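Methyltransferase (Streptomyces avermitilis, PDB 3GIW) is of unknown function but has the Rossmann-type fold of S-adenosylmethionine-dependent methyltransferases and probably transfers a methyl group from that cofactor. Local coordinates at residues G181-L186 / S194-S199; Q81-G86 / S145-P150. All coordinates share one frame; numbering follows the deposited sequence.

Interaction 1 (G181-L186 / S194-S199)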
loop_
_atom_site.group_PDB
_atom_site.type_symbol
_atom_site.label_atom_id
_atom_site.label_comp_id
_atom_site.label_asym_id
_atom_site.label_seq_id
_atom_site.Cartn_x
_atom_site.Cartn_y
_atom_site.Cartn_z
ATOM N N GLY A 181 4.138 -6.400 14.580
ATOM C CA GLY A 181 3.979 -7.849 14.699
ATOM C C GLY A 181 3.189 -8.495 13.586
ATOM O O GLY A 181 3.535 -9.578 13.107
ATOM N N ILE A 182 2.122 -7.847 13.168
ATOM C CA ILE A 182 1.281 -8.375 12.092
ATOM C C ILE A 182 2.094 -8.425 10.800
ATOM O O ILE A 182 2.119 -9.460 10.102
ATOM C CB ILE A 182 0.083 -7.475 11.841
ATOM C CG1 ILE A 182 -0.859 -7.577 13.030
ATOM C CG2 ILE A 182 -0.641 -7.829 10.489
ATOM C CD1 ILE A 182 -1.969 -6.562 12.954
ATOM N N VAL A 183 2.772 -7.338 10.460
ATOM C CA VAL A 183 3.567 -7.335 9.241
ATOM C C VAL A 183 4.642 -8.427 9.281
ATOM O O VAL A 183 4.821 -9.174 8.284
ATOM C CB VAL A 183 4.170 -5.945 8.990
ATOM C CG1 VAL A 183 5.278 -6.040 7.931
ATOM C CG2 VAL A 183 3.087 -4.971 8.604
ATOM N N ARG A 184 5.341 -8.545 10.402
ATOM C CA ARG A 184 6.420 -9.506 10.485
ATOM C C ARG A 184 5.869 -10.942 10.527
ATOM O O ARG A 184 6.552 -11.863 10.091
ATOM C CB ARG A 184 7.397 -9.119 11.600
ATOM C CG ARG A 184 8.019 -7.705 11.255
ATOM C CD ARG A 184 8.822 -7.690 9.911
ATOM N NE ARG A 184 10.000 -8.550 10.103
ATOM C CZ ARG A 184 11.209 -8.126 10.437
ATOM N NH1 ARG A 184 11.463 -6.839 10.522
ATOM N NH2 ARG A 184 12.183 -9.014 10.645
ATOM N N ARG A 185 4.657 -11.158 11.017
ATOM C CA ARG A 185 4.016 -12.479 10.940
ATOM C C ARG A 185 3.706 -12.884 9.492
ATOM O O ARG A 185 3.867 -14.041 9.114
ATOM C CB ARG A 185 2.735 -12.498 11.768
ATOM C CG ARG A 185 1.962 -13.788 11.755
ATOM C CD ARG A 185 2.816 -14.986 12.267
ATOM N NE ARG A 185 2.093 -16.245 12.098
ATOM C CZ ARG A 185 2.151 -17.016 11.011
ATOM N NH1 ARG A 185 2.930 -16.695 10.007
ATOM N NH2 ARG A 185 1.434 -18.146 10.942
ATOM N N LEU A 186 3.290 -11.933 8.672
ATOM C CA LEU A 186 3.124 -12.193 7.242
ATOM C C LEU A 186 4.423 -12.475 6.504
ATOM O O LEU A 186 4.429 -13.235 5.515
ATOM C CB LEU A 186 2.389 -11.028 6.545
ATOM C CG LEU A 186 0.946 -10.827 7.001
ATOM C CD1 LEU A 186 0.411 -9.437 6.591
ATOM C CD2 LEU A 186 0.074 -11.943 6.454
ATOM N N SER A 194 13.168 -12.942 -0.202
ATOM C CA SER A 194 11.900 -12.216 -0.250
ATOM C C SER A 194 12.143 -10.749 0.135
ATOM O O SER A 194 13.244 -10.379 0.614
ATOM C CB SER A 194 10.875 -12.867 0.685
ATOM O OG SER A 194 10.523 -14.164 0.210
ATOM N N TYR A 195 11.131 -9.911 -0.115
ATOM C CA TYR A 195 11.199 -8.472 0.185
ATOM C C TYR A 195 9.962 -7.993 0.939
ATOM O O TYR A 195 8.870 -8.579 0.854
ATOM C CB TYR A 195 11.356 -7.645 -1.104
ATOM C CG TYR A 195 12.748 -7.688 -1.726
ATOM C CD1 TYR A 195 13.183 -8.796 -2.467
ATOM C CD2 TYR A 195 13.611 -6.604 -1.606
ATOM C CE1 TYR A 195 14.427 -8.818 -3.058
ATOM C CE2 TYR A 195 14.869 -6.627 -2.183
ATOM C CZ TYR A 195 15.276 -7.749 -2.895
ATOM O OH TYR A 195 16.532 -7.811 -3.503
ATOM N N LEU A 196 10.144 -6.903 1.678
ATOM C CA LEU A 196 9.069 -6.118 2.298
ATOM C C LEU A 196 9.158 -4.724 1.695
ATOM O O LEU A 196 10.219 -4.114 1.711
ATOM C CB LEU A 196 9.261 -6.068 3.809
ATOM C CG LEU A 196 8.257 -5.172 4.562
ATOM C CD1 LEU A 196 6.798 -5.633 4.426
ATOM C CD2 LEU A 196 8.640 -5.087 6.063
ATOM N N ALA A 197 8.035 -4.225 1.190
ATOM C CA ALA A 197 7.911 -2.851 0.651
ATOM C C ALA A 197 6.728 -2.203 1.372
ATOM O O ALA A 197 5.623 -2.767 1.373
ATOM C CB ALA A 197 7.673 -2.833 -0.856
HETATM N N MSE A 198 6.946 -1.018 1.920
HETATM C CA MSE A 198 5.907 -0.309 2.637
HETATM C C MSE A 198 5.919 1.185 2.363
HETATM O O MSE A 198 6.940 1.804 2.157
HETATM C CB MSE A 198 6.061 -0.476 4.158
HETATM C CG MSE A 198 6.123 -1.940 4.645
HETATM SE SE MSE A 198 6.141 -2.019 6.599
HETATM C CE MSE A 198 4.353 -1.366 6.915
ATOM N N SER A 199 4.738 1.791 2.463
ATOM C CA SER A 199 4.631 3.247 2.674
ATOM C C SER A 199 3.932 3.457 4.018
ATOM O O SER A 199 2.896 2.798 4.317
ATOM C CB SER A 199 3.963 3.979 1.529
ATOM O OG SER A 199 2.629 3.600 1.364
#
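Leu196 is the first residue of strand 195-201 to meet the helix, and it meets Val183. With CG anti to the backbone N (chi1 175°), the leucine spreads both methyls around a single valine methyl: Val183 CG1 lies 3.8 Å from Leu196 CD1 and 4.0 Å from Leu196 CD2, nearly equidistant from the two. Valine and leucine meet roughly perpendicular to one another. Leu196 also packs on Leu164 of the neighbouring parallel strand. Helix 179-187 is the connecting helix of the beta-alpha-beta unit made with strands 163-167 and 195-201, a unit of the Rossmann-like fold of this methyltransferase family, and Val183 is the residue of 181-186 that faces strand 195-201. Ala197 points to the other side of the strand, its methyl packing on Thr165 and Val273. Two residues on from Leu196, the selenomethionine Met198 faces the helix again. A turn about its CG-SE bond (chi3 67°) swings the terminal CE toward the other branch of the valine, with Val183 CG2 and Met198 CE 4.2 Å apart. Ser199 OG, hydrogen-bonded to Asn62 OD1, ties the strand to a residue of the S-adenosyl-L-homocysteine site.

Interaction 2 (Q81-G86 / S145-P150); sequences QFLDIG and SILDAP
Ile146 enters from helix 143-147 and touches both Leu83 and Ile85 of strand 81-85. Its CB points at the strand and splits the side chain into two arms. The short arm, CG2, ends at the leucine, 4.3 Å from Leu83 CD1. The longer arm leaves CB through CG1, which is anti to the carbonyl carbon, and runs extended (chi2 173°) to CD1. That tip reaches the end of the other strand residue, Ile85 CD1, at 4.2 Å, and the two isoleucines approach at a slant. Ile85 arrives by a bent route: its own chi2 of -62° folds CD1 round toward the helix, although its CB does not head straight there. The next helix residue, Leu147, adds a looser touch, its CD2 lying 4.5 Å from Leu83 CD2. Helix 143-147 follows the outermost strand 132-137 and lies over one face of the sheet, above the first strand of the Rossmann-like core. Leu83 and Ile85 also pack on Val111 and Leu164 in the strands flanking theirs. Met140, part of the S-adenosyl-L-homocysteine site, touches Ile85, so this packing borders the cofactor pocket. No hydrogen bond joins helix and strand here. All four touching side chains are buried hydrocarbon; between these two segments only dispersion and burial from water act, across loosely spaced methyls, and the contact fixes no direction as a hydrogen bond would.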
loop_
_atom_site.group_PDB
_atom_site.type_symbol
_atom_site.label_atom_id
_atom_site.label_comp_id
_atom_site.label_asym_id
_atom_site.label_seq_id
_atom_site.Cartn_x
_atom_site.Cartn_y
_atom_site.Cartn_z
ATOM N N GLN A 81 6.861 -12.958 -7.728
ATOM C CA GLN A 81 5.693 -13.239 -6.907
ATOM C C GLN A 81 5.470 -12.101 -5.930
ATOM O O GLN A 81 6.402 -11.655 -5.257
ATOM C CB GLN A 81 5.925 -14.520 -6.093
ATOM C CG GLN A 81 6.216 -15.752 -6.943
ATOM C CD GLN A 81 6.127 -17.016 -6.135
ATOM O OE1 GLN A 81 5.263 -17.882 -6.400
ATOM N NE2 GLN A 81 7.006 -17.137 -5.120
ATOM N N PHE A 82 4.217 -11.660 -5.812
ATOM C CA PHE A 82 3.855 -10.525 -4.966
ATOM C C PHE A 82 2.606 -10.855 -4.153
ATOM O O PHE A 82 1.648 -11.435 -4.689
ATOM C CB PHE A 82 3.563 -9.283 -5.847
ATOM C CG PHE A 82 4.733 -8.833 -6.659
ATOM C CD1 PHE A 82 5.117 -9.538 -7.809
ATOM C CD2 PHE A 82 5.493 -7.742 -6.259
ATOM C CE1 PHE A 82 6.240 -9.152 -8.568
ATOM C CE2 PHE A 82 6.618 -7.377 -7.008
ATOM C CZ PHE A 82 6.971 -8.062 -8.144
ATOM N N LEU A 83 2.615 -10.441 -2.888
ATOM C CA LEU A 83 1.495 -10.499 -1.982
ATOM C C LEU A 83 1.199 -9.065 -1.513
ATOM O O LEU A 83 1.966 -8.493 -0.748
ATOM C CB LEU A 83 1.815 -11.407 -0.795
ATOM C CG LEU A 83 0.721 -11.550 0.261
ATOM C CD1 LEU A 83 -0.659 -11.896 -0.288
ATOM C CD2 LEU A 83 1.128 -12.588 1.349
ATOM N N ASP A 84 0.073 -8.520 -1.982
ATOM C CA ASP A 84 -0.277 -7.119 -1.763
ATOM C C ASP A 84 -1.388 -7.017 -0.738
ATOM O O ASP A 84 -2.527 -7.480 -0.956
ATOM C CB ASP A 84 -0.743 -6.509 -3.076
ATOM C CG ASP A 84 -0.966 -4.992 -2.999
ATOM O OD1 ASP A 84 -0.136 -4.267 -2.410
ATOM O OD2 ASP A 84 -1.973 -4.512 -3.600
ATOM N N ILE A 85 -1.075 -6.423 0.410
ATOM C CA ILE A 85 -1.974 -6.361 1.549
ATOM C C ILE A 85 -2.582 -4.957 1.624
ATOM O O ILE A 85 -1.860 -3.985 1.821
ATOM C CB ILE A 85 -1.232 -6.674 2.884
ATOM C CG1 ILE A 85 -0.478 -8.000 2.770
ATOM C CG2 ILE A 85 -2.219 -6.609 4.086
ATOM C CD1 ILE A 85 -1.323 -9.175 2.521
ATOM N N GLY A 86 -3.893 -4.843 1.459
ATOM C CA GLY A 86 -4.543 -3.523 1.404
ATOM C C GLY A 86 -4.498 -2.920 0.005
ATOM O O GLY A 86 -4.062 -1.794 -0.206
ATOM N N SER A 145 -5.853 -16.364 7.811
ATOM C CA SER A 145 -6.882 -16.208 6.773
ATOM C C SER A 145 -6.306 -15.802 5.402
ATOM O O SER A 145 -6.918 -16.073 4.369
ATOM C CB SER A 145 -7.942 -15.176 7.211
ATOM O OG SER A 145 -7.442 -13.860 7.240
ATOM N N ILE A 146 -5.156 -15.120 5.413
ATOM C CA ILE A 146 -4.458 -14.753 4.213
ATOM C C ILE A 146 -3.555 -15.897 3.803
ATOM O O ILE A 146 -3.657 -16.394 2.703
ATOM C CB ILE A 146 -3.662 -13.427 4.417
ATOM C CG1 ILE A 146 -4.649 -12.285 4.760
ATOM C CG2 ILE A 146 -2.806 -13.126 3.219
ATOM C CD1 ILE A 146 -4.042 -10.941 5.149
ATOM N N LEU A 147 -2.662 -16.320 4.710
ATOM C CA LEU A 147 -1.580 -17.256 4.346
ATOM C C LEU A 147 -2.082 -18.675 3.981
ATOM O O LEU A 147 -1.476 -19.363 3.147
ATOM C CB LEU A 147 -0.540 -17.324 5.479
ATOM C CG LEU A 147 0.182 -16.010 5.818
ATOM C CD1 LEU A 147 1.003 -16.100 7.115
ATOM C CD2 LEU A 147 1.028 -15.636 4.651
ATOM N N ASP A 148 -3.194 -19.080 4.563
ATOM C CA ASP A 148 -3.819 -20.380 4.245
ATOM C C ASP A 148 -4.980 -20.309 3.248
ATOM O O ASP A 148 -5.664 -21.323 3.012
ATOM C CB ASP A 148 -4.331 -21.045 5.517
ATOM C CG ASP A 148 -3.222 -21.408 6.451
ATOM O OD1 ASP A 148 -2.103 -21.689 5.948
ATOM O OD2 ASP A 148 -3.485 -21.395 7.672
ATOM N N ALA A 149 -5.220 -19.122 2.677
ATOM C CA ALA A 149 -6.291 -18.956 1.696
ATOM C C ALA A 149 -5.991 -19.814 0.480
ATOM O O ALA A 149 -4.895 -19.776 -0.063
ATOM C CB ALA A 149 -6.433 -17.476 1.274
ATOM N N PRO A 150 -6.967 -20.606 0.024
ATOM C CA PRO A 150 -6.692 -21.458 -1.130
ATOM C C PRO A 150 -6.333 -20.648 -2.386
ATOM O O PRO A 150 -5.541 -21.119 -3.218
ATOM C CB PRO A 150 -7.994 -22.257 -1.307
ATOM C CG PRO A 150 -9.013 -21.522 -0.516
ATOM C CD PRO A 150 -8.332 -20.769 0.548
#

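Both contacts set a helix on the same mixed seven-stranded sheet, and their centres lie 12 Å apart. Strand 81-85 of interaction 2 and strand 195-201 of interaction 1 are separated in the sheet by strand 163-167, which pairs with each. Along the chain interaction 2 closes before interaction 1 opens. Helices 143-147 and 179-187 pack against each other, Leu186 CD2 lying 4.1 Å from Leu147 CG, with Arg185 also resting on Leu147. Leu186 reaches strand 81-85 as well, its CD1 being 4.2 Å from Ile85 CG1. Met140 of the S-adenosyl-L-homocysteine site lies close to both Val183 and Ile85, consistent with the two contacts together backing one wall of that site.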